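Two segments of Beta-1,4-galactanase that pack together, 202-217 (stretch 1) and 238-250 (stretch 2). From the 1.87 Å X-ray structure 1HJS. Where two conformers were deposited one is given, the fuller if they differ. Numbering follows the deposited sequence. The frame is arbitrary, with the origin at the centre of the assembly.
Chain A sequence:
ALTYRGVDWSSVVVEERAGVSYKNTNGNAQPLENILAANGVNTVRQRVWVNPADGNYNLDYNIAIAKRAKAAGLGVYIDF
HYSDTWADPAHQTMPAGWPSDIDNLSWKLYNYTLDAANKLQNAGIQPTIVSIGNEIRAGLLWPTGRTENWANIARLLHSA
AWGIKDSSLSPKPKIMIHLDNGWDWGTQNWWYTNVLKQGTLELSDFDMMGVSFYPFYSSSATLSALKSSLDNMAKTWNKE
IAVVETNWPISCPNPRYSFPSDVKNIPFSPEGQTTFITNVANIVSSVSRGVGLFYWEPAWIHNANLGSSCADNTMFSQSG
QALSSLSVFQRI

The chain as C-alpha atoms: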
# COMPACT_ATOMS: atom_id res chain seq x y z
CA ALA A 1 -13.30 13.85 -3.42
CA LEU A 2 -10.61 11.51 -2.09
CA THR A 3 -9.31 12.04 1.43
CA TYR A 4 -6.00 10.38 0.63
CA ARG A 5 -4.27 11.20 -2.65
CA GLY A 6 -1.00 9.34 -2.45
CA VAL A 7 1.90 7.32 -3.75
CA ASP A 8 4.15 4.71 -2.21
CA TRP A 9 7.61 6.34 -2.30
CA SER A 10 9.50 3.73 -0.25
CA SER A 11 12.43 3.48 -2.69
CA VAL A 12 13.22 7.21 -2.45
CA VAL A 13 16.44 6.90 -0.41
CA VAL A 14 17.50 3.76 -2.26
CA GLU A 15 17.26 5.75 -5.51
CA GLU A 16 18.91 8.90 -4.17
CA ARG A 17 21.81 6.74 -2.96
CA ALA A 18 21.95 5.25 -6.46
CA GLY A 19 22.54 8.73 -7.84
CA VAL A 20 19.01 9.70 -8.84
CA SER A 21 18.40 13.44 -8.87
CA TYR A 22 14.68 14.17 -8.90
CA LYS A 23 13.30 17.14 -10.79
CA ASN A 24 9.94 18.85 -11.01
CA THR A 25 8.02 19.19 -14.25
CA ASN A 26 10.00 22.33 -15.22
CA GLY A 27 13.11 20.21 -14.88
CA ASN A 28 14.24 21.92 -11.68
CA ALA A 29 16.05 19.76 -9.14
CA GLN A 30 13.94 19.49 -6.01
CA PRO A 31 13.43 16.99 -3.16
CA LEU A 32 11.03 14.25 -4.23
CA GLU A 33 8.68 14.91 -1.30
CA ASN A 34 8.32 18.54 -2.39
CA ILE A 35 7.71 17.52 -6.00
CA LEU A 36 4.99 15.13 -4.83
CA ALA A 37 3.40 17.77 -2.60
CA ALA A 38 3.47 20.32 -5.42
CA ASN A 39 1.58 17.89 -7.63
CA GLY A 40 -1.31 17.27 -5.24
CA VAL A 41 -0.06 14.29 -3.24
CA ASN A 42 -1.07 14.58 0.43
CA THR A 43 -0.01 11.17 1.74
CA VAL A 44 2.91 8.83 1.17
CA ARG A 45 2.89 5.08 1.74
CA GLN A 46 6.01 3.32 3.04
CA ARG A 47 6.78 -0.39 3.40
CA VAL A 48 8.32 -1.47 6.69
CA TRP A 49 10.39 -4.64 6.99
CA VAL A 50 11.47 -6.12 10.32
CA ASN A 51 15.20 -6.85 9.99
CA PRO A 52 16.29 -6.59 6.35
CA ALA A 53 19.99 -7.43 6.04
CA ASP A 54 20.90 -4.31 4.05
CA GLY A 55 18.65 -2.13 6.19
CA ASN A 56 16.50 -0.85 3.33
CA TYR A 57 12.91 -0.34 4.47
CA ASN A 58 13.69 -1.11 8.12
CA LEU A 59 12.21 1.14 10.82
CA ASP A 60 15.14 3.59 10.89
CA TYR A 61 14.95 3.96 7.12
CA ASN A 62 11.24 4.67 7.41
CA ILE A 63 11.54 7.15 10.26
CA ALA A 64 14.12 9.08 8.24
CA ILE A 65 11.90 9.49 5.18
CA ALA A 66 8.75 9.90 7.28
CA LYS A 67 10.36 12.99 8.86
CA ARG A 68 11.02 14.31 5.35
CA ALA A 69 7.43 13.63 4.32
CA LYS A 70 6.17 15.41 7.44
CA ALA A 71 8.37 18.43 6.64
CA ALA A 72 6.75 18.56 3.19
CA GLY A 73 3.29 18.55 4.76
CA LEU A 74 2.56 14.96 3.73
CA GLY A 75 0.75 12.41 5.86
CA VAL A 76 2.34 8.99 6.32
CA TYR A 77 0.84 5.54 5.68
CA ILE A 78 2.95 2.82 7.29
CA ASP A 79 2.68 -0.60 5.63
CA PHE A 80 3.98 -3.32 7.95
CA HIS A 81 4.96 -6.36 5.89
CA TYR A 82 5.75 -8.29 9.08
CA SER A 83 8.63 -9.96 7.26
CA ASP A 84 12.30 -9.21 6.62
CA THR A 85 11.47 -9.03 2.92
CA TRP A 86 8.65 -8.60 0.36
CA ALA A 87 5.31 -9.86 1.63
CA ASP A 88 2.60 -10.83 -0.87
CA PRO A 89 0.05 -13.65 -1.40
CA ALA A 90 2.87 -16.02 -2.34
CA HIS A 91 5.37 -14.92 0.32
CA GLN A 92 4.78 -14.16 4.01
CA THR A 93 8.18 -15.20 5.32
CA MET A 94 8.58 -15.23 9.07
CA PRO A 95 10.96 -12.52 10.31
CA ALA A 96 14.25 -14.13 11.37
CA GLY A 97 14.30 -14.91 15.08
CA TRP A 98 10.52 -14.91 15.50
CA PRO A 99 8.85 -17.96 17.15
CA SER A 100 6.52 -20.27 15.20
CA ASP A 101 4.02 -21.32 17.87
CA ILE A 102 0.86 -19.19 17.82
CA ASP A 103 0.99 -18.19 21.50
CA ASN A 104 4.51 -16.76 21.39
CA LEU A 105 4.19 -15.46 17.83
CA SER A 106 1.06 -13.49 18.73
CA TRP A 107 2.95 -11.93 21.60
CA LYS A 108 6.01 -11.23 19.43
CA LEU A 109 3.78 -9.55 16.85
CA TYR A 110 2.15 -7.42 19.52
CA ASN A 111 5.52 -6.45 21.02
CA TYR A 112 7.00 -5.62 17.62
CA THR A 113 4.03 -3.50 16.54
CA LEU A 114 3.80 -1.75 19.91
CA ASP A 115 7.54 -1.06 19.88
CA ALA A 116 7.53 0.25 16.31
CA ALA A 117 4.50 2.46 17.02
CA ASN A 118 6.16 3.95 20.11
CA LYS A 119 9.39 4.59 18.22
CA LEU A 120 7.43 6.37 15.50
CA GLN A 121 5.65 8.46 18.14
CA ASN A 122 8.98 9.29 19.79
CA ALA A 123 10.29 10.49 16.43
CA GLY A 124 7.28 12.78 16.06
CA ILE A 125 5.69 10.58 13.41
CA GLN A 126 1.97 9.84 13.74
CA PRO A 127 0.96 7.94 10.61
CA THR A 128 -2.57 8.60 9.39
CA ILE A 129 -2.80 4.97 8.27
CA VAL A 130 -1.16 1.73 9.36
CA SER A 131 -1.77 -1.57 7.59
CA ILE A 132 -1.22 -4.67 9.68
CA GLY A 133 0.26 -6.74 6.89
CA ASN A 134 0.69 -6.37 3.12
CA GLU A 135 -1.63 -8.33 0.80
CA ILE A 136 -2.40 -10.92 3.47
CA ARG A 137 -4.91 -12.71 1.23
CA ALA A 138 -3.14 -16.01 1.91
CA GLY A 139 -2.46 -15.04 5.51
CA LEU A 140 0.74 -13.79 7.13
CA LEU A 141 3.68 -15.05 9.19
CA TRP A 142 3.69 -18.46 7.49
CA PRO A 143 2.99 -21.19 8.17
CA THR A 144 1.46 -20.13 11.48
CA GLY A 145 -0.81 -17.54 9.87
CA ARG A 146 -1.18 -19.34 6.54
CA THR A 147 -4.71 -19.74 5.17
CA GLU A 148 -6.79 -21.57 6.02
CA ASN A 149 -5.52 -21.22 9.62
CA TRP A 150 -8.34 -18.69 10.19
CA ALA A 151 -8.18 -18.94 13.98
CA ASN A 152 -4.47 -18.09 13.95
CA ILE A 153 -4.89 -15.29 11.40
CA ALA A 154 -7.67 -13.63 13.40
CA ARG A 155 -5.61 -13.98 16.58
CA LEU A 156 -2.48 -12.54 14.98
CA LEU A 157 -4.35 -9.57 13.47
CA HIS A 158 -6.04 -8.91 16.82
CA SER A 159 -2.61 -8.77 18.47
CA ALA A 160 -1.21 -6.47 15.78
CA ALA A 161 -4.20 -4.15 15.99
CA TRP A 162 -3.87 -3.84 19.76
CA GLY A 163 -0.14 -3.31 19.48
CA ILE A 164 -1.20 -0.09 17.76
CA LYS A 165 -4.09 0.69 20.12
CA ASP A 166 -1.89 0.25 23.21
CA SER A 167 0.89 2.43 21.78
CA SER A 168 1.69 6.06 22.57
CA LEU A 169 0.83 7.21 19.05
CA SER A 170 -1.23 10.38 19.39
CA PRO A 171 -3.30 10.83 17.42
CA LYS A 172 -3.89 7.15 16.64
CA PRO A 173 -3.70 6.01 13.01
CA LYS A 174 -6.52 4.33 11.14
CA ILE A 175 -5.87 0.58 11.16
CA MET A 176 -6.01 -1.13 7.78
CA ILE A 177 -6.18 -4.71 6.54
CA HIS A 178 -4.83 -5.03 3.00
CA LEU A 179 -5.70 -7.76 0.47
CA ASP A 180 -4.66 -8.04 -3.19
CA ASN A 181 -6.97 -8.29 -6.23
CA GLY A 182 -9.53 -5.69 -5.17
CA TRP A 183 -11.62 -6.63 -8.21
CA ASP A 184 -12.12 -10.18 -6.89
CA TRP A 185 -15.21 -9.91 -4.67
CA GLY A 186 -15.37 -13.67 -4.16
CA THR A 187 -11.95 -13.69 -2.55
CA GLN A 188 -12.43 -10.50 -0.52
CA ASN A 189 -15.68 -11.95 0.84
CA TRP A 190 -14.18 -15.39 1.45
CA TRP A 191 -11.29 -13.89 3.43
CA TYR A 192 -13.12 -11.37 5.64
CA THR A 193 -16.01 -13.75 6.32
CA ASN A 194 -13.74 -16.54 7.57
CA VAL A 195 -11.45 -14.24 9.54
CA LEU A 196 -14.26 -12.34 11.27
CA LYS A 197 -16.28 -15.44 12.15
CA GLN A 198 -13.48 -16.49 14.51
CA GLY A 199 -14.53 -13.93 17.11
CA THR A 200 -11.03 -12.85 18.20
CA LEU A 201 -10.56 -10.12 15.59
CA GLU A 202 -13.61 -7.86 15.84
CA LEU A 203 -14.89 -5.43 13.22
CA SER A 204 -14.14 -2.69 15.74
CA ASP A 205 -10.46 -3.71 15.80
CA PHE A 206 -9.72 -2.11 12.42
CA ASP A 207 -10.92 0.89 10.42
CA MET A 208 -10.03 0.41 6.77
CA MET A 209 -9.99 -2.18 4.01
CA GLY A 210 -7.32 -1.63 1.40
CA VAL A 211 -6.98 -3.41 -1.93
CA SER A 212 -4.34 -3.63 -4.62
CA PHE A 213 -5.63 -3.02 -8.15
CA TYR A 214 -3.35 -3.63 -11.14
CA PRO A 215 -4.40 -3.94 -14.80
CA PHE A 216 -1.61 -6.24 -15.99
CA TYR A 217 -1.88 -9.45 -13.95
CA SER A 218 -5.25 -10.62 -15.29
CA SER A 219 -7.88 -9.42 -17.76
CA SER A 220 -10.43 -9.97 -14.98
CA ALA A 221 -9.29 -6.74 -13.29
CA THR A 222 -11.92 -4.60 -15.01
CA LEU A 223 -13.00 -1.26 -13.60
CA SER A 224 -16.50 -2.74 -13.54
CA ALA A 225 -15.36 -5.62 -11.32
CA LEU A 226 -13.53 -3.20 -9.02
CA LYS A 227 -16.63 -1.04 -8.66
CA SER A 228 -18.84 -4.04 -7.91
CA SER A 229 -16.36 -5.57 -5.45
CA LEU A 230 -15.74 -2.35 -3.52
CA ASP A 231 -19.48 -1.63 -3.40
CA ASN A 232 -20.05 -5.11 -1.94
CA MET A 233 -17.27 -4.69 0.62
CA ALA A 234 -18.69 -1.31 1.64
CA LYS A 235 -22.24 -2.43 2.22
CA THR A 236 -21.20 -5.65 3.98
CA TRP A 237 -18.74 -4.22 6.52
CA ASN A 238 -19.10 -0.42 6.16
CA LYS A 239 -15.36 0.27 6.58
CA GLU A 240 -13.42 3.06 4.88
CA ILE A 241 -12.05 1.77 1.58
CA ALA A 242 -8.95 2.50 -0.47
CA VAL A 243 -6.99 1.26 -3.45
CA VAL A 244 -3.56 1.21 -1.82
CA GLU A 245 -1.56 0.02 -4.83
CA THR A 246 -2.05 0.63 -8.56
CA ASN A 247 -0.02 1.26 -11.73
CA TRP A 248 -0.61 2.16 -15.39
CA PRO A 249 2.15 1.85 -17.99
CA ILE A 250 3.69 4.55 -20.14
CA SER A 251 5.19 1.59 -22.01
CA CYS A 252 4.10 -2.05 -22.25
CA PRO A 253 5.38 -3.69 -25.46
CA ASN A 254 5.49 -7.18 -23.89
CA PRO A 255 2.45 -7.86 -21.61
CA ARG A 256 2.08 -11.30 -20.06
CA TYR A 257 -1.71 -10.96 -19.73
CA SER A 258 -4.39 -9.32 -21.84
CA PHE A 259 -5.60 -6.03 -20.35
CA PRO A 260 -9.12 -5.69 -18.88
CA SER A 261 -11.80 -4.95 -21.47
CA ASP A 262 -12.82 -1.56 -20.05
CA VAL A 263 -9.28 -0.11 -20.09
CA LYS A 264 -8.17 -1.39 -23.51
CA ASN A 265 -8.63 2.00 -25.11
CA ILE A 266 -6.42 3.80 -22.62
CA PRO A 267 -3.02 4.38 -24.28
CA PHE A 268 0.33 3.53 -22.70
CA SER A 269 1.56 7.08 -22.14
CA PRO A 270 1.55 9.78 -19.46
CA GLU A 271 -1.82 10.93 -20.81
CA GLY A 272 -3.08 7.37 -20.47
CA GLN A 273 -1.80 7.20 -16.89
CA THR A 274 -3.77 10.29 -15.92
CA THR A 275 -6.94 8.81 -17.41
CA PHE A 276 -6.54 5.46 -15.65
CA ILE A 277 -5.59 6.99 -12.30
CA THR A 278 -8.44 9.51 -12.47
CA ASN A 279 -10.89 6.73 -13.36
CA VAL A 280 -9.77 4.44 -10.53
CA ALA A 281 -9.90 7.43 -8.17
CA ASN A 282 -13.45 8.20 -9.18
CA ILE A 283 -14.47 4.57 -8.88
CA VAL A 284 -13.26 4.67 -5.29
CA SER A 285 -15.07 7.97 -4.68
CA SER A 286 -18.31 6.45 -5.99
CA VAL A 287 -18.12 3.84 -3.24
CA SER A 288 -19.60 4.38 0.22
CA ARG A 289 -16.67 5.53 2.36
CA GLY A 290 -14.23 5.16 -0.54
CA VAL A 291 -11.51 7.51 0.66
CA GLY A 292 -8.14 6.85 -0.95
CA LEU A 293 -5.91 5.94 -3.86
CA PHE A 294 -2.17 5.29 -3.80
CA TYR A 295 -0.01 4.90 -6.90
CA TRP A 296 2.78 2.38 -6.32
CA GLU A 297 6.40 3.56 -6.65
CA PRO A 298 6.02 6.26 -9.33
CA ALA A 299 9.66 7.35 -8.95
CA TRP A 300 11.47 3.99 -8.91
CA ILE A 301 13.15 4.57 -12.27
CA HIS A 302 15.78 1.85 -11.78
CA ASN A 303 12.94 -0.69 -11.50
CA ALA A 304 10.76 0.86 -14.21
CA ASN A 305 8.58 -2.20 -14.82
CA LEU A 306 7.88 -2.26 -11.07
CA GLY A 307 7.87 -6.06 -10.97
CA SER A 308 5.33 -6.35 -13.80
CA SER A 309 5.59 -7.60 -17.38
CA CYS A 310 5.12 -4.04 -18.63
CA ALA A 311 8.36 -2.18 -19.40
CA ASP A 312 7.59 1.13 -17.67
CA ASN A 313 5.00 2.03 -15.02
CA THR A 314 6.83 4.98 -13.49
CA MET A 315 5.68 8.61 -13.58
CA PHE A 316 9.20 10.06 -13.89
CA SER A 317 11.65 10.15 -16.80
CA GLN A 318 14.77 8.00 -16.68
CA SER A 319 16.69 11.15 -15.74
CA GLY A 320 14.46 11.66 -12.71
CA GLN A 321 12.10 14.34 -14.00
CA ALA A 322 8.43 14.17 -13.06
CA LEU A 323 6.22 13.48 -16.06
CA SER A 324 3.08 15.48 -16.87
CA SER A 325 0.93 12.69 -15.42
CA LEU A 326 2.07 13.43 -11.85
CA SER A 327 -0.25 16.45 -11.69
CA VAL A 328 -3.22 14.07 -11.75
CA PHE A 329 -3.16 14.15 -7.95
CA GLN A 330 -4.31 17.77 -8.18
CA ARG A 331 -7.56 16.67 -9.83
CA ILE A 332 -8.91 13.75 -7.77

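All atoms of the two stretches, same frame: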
# COMPACT_ATOMS: atom_id res chain seq x y z
N GLU A 202 -12.28 -8.44 15.97
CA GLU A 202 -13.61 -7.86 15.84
C GLU A 202 -13.61 -6.77 14.78
O GLU A 202 -12.56 -6.20 14.48
CB GLU A 202 -14.06 -7.26 17.17
CG GLU A 202 -14.12 -8.24 18.32
CD GLU A 202 -14.75 -7.63 19.55
OE1 GLU A 202 -15.94 -7.28 19.49
OE2 GLU A 202 -14.04 -7.48 20.57
N LEU A 203 -14.78 -6.48 14.23
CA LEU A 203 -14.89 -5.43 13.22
C LEU A 203 -14.37 -4.11 13.78
O LEU A 203 -13.80 -3.30 13.05
CB LEU A 203 -16.34 -5.25 12.77
CG LEU A 203 -16.75 -5.89 11.45
CD1 LEU A 203 -18.16 -5.46 11.10
CD2 LEU A 203 -15.79 -5.47 10.34
N SER A 204 -14.58 -3.91 15.08
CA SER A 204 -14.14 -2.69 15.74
C SER A 204 -12.62 -2.60 15.91
O SER A 204 -12.10 -1.55 16.27
CB SER A 204 -14.80 -2.56 17.11
OG SER A 204 -14.39 -3.60 17.98
N ASP A 205 -11.92 -3.70 15.65
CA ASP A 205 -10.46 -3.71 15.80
C ASP A 205 -9.72 -3.00 14.67
O ASP A 205 -8.56 -2.63 14.83
CB ASP A 205 -9.92 -5.14 15.94
CG ASP A 205 -10.26 -5.77 17.28
OD1 ASP A 205 -10.29 -5.04 18.30
OD2 ASP A 205 -10.46 -7.00 17.33
N PHE A 206 -10.37 -2.82 13.52
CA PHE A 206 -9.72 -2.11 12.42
C PHE A 206 -10.67 -1.10 11.79
O PHE A 206 -11.88 -1.16 12.01
CB PHE A 206 -9.14 -3.08 11.38
CG PHE A 206 -10.17 -3.88 10.63
CD1 PHE A 206 -10.87 -4.90 11.25
CD2 PHE A 206 -10.40 -3.62 9.28
CE1 PHE A 206 -11.80 -5.66 10.54
CE2 PHE A 206 -11.33 -4.38 8.56
CZ PHE A 206 -12.02 -5.40 9.19
N ASP A 207 -10.12 -0.19 11.00
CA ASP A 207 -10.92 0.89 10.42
C ASP A 207 -11.02 0.94 8.90
O ASP A 207 -11.97 1.51 8.36
CB ASP A 207 -10.35 2.22 10.91
CG ASP A 207 -10.07 2.21 12.40
OD1 ASP A 207 -11.03 2.10 13.18
OD2 ASP A 207 -8.88 2.30 12.79
N MET A 208 -10.05 0.34 8.22
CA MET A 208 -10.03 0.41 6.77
C MET A 208 -9.74 -0.91 6.08
O MET A 208 -9.08 -1.79 6.63
CB MET A 208 -8.97 1.41 6.31
CG MET A 208 -9.01 2.76 6.97
SD MET A 208 -7.63 3.78 6.36
CE MET A 208 -8.34 4.40 4.83
N MET A 209 -10.23 -1.02 4.85
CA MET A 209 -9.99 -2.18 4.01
C MET A 209 -9.29 -1.64 2.78
O MET A 209 -9.84 -0.81 2.05
CB MET A 209 -11.30 -2.85 3.60
CG MET A 209 -12.06 -3.46 4.75
SD MET A 209 -13.52 -4.35 4.20
CE MET A 209 -13.81 -5.38 5.64
N GLY A 210 -8.06 -2.09 2.56
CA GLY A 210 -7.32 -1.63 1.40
C GLY A 210 -7.19 -2.76 0.39
O GLY A 210 -7.18 -3.93 0.77
N VAL A 211 -7.12 -2.41 -0.89
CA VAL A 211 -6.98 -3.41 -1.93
C VAL A 211 -5.96 -2.97 -2.96
O VAL A 211 -5.79 -1.77 -3.20
CB VAL A 211 -8.31 -3.67 -2.67
CG1 VAL A 211 -9.38 -4.12 -1.70
CG2 VAL A 211 -8.75 -2.41 -3.41
N SER A 212 -5.28 -3.93 -3.56
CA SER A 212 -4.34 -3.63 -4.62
C SER A 212 -5.19 -3.76 -5.89
O SER A 212 -6.12 -4.57 -5.93
CB SER A 212 -3.20 -4.66 -4.67
OG SER A 212 -2.42 -4.65 -3.49
N PHE A 213 -4.89 -2.95 -6.90
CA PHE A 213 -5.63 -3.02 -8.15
C PHE A 213 -4.68 -2.70 -9.29
O PHE A 213 -4.31 -1.54 -9.50
CB PHE A 213 -6.79 -2.03 -8.17
CG PHE A 213 -7.60 -2.07 -9.44
CD1 PHE A 213 -8.38 -3.18 -9.74
CD2 PHE A 213 -7.56 -1.02 -10.34
CE1 PHE A 213 -9.11 -3.25 -10.93
CE2 PHE A 213 -8.28 -1.07 -11.54
CZ PHE A 213 -9.06 -2.19 -11.83
N TYR A 214 -4.27 -3.75 -10.01
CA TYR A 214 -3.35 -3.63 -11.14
C TYR A 214 -4.05 -4.14 -12.40
O TYR A 214 -4.84 -5.08 -12.35
CB TYR A 214 -2.09 -4.45 -10.87
CG TYR A 214 -1.18 -3.86 -9.82
CD1 TYR A 214 -0.40 -2.73 -10.10
CD2 TYR A 214 -1.09 -4.42 -8.55
CE1 TYR A 214 0.45 -2.19 -9.14
CE2 TYR A 214 -0.23 -3.89 -7.58
CZ TYR A 214 0.54 -2.78 -7.89
OH TYR A 214 1.41 -2.25 -6.95
N PRO A 215 -3.76 -3.52 -13.55
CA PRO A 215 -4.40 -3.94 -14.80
C PRO A 215 -3.65 -4.99 -15.61
O PRO A 215 -4.19 -5.51 -16.59
CB PRO A 215 -4.51 -2.63 -15.56
CG PRO A 215 -3.17 -1.98 -15.24
CD PRO A 215 -3.03 -2.25 -13.73
N PHE A 216 -2.42 -5.31 -15.22
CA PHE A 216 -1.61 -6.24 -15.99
C PHE A 216 -1.28 -7.62 -15.42
O PHE A 216 -0.28 -8.22 -15.82
CB PHE A 216 -0.31 -5.54 -16.40
CG PHE A 216 0.27 -4.67 -15.33
CD1 PHE A 216 0.60 -5.19 -14.08
CD2 PHE A 216 0.48 -3.32 -15.56
CE1 PHE A 216 1.13 -4.38 -13.07
CE2 PHE A 216 1.02 -2.49 -14.56
CZ PHE A 216 1.35 -3.03 -13.32
N TYR A 217 -2.11 -8.13 -14.53
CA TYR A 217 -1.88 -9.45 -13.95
C TYR A 217 -3.07 -10.38 -14.22
O TYR A 217 -3.08 -11.53 -13.78
CB TYR A 217 -1.65 -9.36 -12.44
CG TYR A 217 -0.36 -8.68 -12.07
CD1 TYR A 217 0.86 -9.13 -12.58
CD2 TYR A 217 -0.34 -7.59 -11.20
CE1 TYR A 217 2.06 -8.52 -12.24
CE2 TYR A 217 0.86 -6.97 -10.85
CZ TYR A 217 2.05 -7.43 -11.37
OH TYR A 217 3.23 -6.82 -11.03
N ASN A 238 -19.08 -1.87 5.94
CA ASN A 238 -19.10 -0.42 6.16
C ASN A 238 -17.79 0.19 6.68
O ASN A 238 -17.82 1.09 7.52
CB ASN A 238 -20.24 -0.08 7.13
CG ASN A 238 -20.49 1.42 7.24
OD1 ASN A 238 -20.68 1.94 8.34
ND2 ASN A 238 -20.51 2.11 6.11
N LYS A 239 -16.65 -0.27 6.16
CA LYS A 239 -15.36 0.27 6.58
C LYS A 239 -14.88 1.26 5.53
O LYS A 239 -15.37 1.24 4.40
CB LYS A 239 -14.32 -0.85 6.71
CG LYS A 239 -14.55 -1.79 7.88
CD LYS A 239 -14.48 -1.03 9.20
CE LYS A 239 -14.67 -1.96 10.39
NZ LYS A 239 -14.60 -1.19 11.67
N GLU A 240 -13.94 2.13 5.88
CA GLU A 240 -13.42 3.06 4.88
C GLU A 240 -12.65 2.20 3.89
O GLU A 240 -12.03 1.21 4.28
CB GLU A 240 -12.50 4.11 5.51
CG GLU A 240 -13.22 5.08 6.42
CD GLU A 240 -12.45 6.37 6.62
OE1 GLU A 240 -11.23 6.30 6.88
OE2 GLU A 240 -13.06 7.46 6.52
N ILE A 241 -12.70 2.56 2.62
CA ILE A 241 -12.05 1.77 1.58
C ILE A 241 -11.04 2.55 0.75
O ILE A 241 -11.22 3.73 0.48
CB ILE A 241 -13.13 1.17 0.66
CG1 ILE A 241 -13.95 0.14 1.44
CG2 ILE A 241 -12.50 0.58 -0.59
CD1 ILE A 241 -15.24 -0.24 0.77
N ALA A 242 -9.98 1.86 0.34
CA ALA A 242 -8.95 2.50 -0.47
C ALA A 242 -8.20 1.53 -1.37
O ALA A 242 -8.00 0.36 -1.03
CB ALA A 242 -7.96 3.24 0.42
N VAL A 243 -7.80 2.03 -2.53
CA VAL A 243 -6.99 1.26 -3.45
C VAL A 243 -5.61 1.73 -3.00
O VAL A 243 -5.25 2.89 -3.21
CB VAL A 243 -7.24 1.67 -4.92
CG1 VAL A 243 -6.17 1.05 -5.82
CG2 VAL A 243 -8.63 1.19 -5.36
N VAL A 244 -4.86 0.85 -2.36
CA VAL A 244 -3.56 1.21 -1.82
C VAL A 244 -2.36 0.93 -2.71
O VAL A 244 -1.23 1.27 -2.37
CB VAL A 244 -3.36 0.56 -0.44
CG1 VAL A 244 -4.49 0.99 0.48
CG2 VAL A 244 -3.34 -0.96 -0.56
N GLU A 245 -2.61 0.31 -3.86
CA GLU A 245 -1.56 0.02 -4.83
C GLU A 245 -2.18 -0.06 -6.22
O GLU A 245 -3.19 -0.73 -6.41
CB GLU A 245 -0.87 -1.32 -4.53
CG GLU A 245 0.24 -1.25 -3.48
CD GLU A 245 1.05 -2.53 -3.41
OE1 GLU A 245 1.27 -3.17 -4.47
OE2 GLU A 245 1.50 -2.89 -2.30
N THR A 246 -1.58 0.65 -7.17
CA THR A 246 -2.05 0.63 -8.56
C THR A 246 -0.96 1.21 -9.45
O THR A 246 -0.10 1.97 -8.99
CB THR A 246 -3.38 1.41 -8.74
OG1 THR A 246 -3.95 1.09 -10.02
CG2 THR A 246 -3.14 2.92 -8.67
N ASN A 247 -1.00 0.83 -10.73
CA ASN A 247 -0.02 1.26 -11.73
C ASN A 247 -0.72 1.31 -13.09
O ASN A 247 -1.75 0.66 -13.30
CB ASN A 247 1.09 0.22 -11.90
CG ASN A 247 2.26 0.39 -10.94
OD1 ASN A 247 3.15 -0.46 -10.92
ND2 ASN A 247 2.27 1.46 -10.16
N TRP A 248 -0.16 2.10 -14.00
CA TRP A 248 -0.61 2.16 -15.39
C TRP A 248 0.67 2.44 -16.17
O TRP A 248 1.43 3.35 -15.84
CB TRP A 248 -1.63 3.25 -15.67
CG TRP A 248 -2.08 3.15 -17.11
CD1 TRP A 248 -1.60 3.87 -18.17
CD2 TRP A 248 -2.99 2.18 -17.65
NE1 TRP A 248 -2.16 3.41 -19.34
CE2 TRP A 248 -3.01 2.37 -19.05
CE3 TRP A 248 -3.78 1.17 -17.09
CZ2 TRP A 248 -3.81 1.59 -19.91
CZ3 TRP A 248 -4.57 0.39 -17.94
CH2 TRP A 248 -4.57 0.61 -19.33
N PRO A 249 0.93 1.65 -17.21
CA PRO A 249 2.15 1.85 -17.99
C PRO A 249 2.23 2.97 -19.00
O PRO A 249 1.23 3.34 -19.63
CB PRO A 249 2.36 0.48 -18.64
CG PRO A 249 0.98 0.02 -18.90
CD PRO A 249 0.19 0.45 -17.67
N ILE A 250 3.43 3.52 -19.14
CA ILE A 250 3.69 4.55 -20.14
C ILE A 250 4.33 3.76 -21.29
O ILE A 250 4.56 4.28 -22.38
CB ILE A 250 4.65 5.66 -19.65
CG1 ILE A 250 5.95 5.07 -19.12
CG2 ILE A 250 3.95 6.50 -18.59
CD1 ILE A 250 6.94 6.13 -18.67
O HOH W 1 -13.68 1.93 12.49

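Two parallel strands, starting at Met 208 and Glu 240, form the middle of this contact, which buries 1071 Å² counted over both sides. At its apolar centre Val 211 lies beside Val 243 on the sheet face that also carries Met 209 and Ile 241; Val 211 CG2 meets Val 243 CG2 at 4.1 Å, and Phe 213 CB adds to the patch, 3.9 Å from Val 243 CG1. The other face holds Met 208, Glu 240 and Ala 242. Here Gly 210 leaves room for a neighbour: a CB on it would lie 2.9 Å from Val 244 CG1, a clash.

Backbone bonds alternate between the strands. Met 209 N donates to Glu 240 O (2.9 Å), Ala 242 N to Met 209 O (3.2 Å), Val 211 N to Ala 242 O (2.9 Å) and Val 244 N to Val 211 O (2.9 Å). Farther along, Phe 213 N reaches Glu 245 O at 2.8 Å, and Phe 213 O accepts from Thr 246 OG1 at 2.7 Å.

Beyond the strands, rings cover the second stretch. Pro 215 CG packs 3.7 Å from Trp 248 CE3, while the edge of the Phe 216 ring meets Asn 247 CB, with CZ at 3.6 Å. The Tyr 214 ring has Glu 245 C over one face, and its OH donates to Glu 245 OE1 at 2.6 Å. Asn 247 O is buried without a polar partner.

At the opposite end, Lys 239 extends its long side chain past the Phe 206 ring, and NZ donates to Leu 203 O (2.6 Å) and Phe 206 O (2.7 Å). Its methylenes suit the apolar surroundings: CE lies 3.7 Å from Leu 203 CD2. A water donates to Asp 207 OD1 (2.7 Å from its O) and weakly accepts from Lys 239 NZ (3.4 Å).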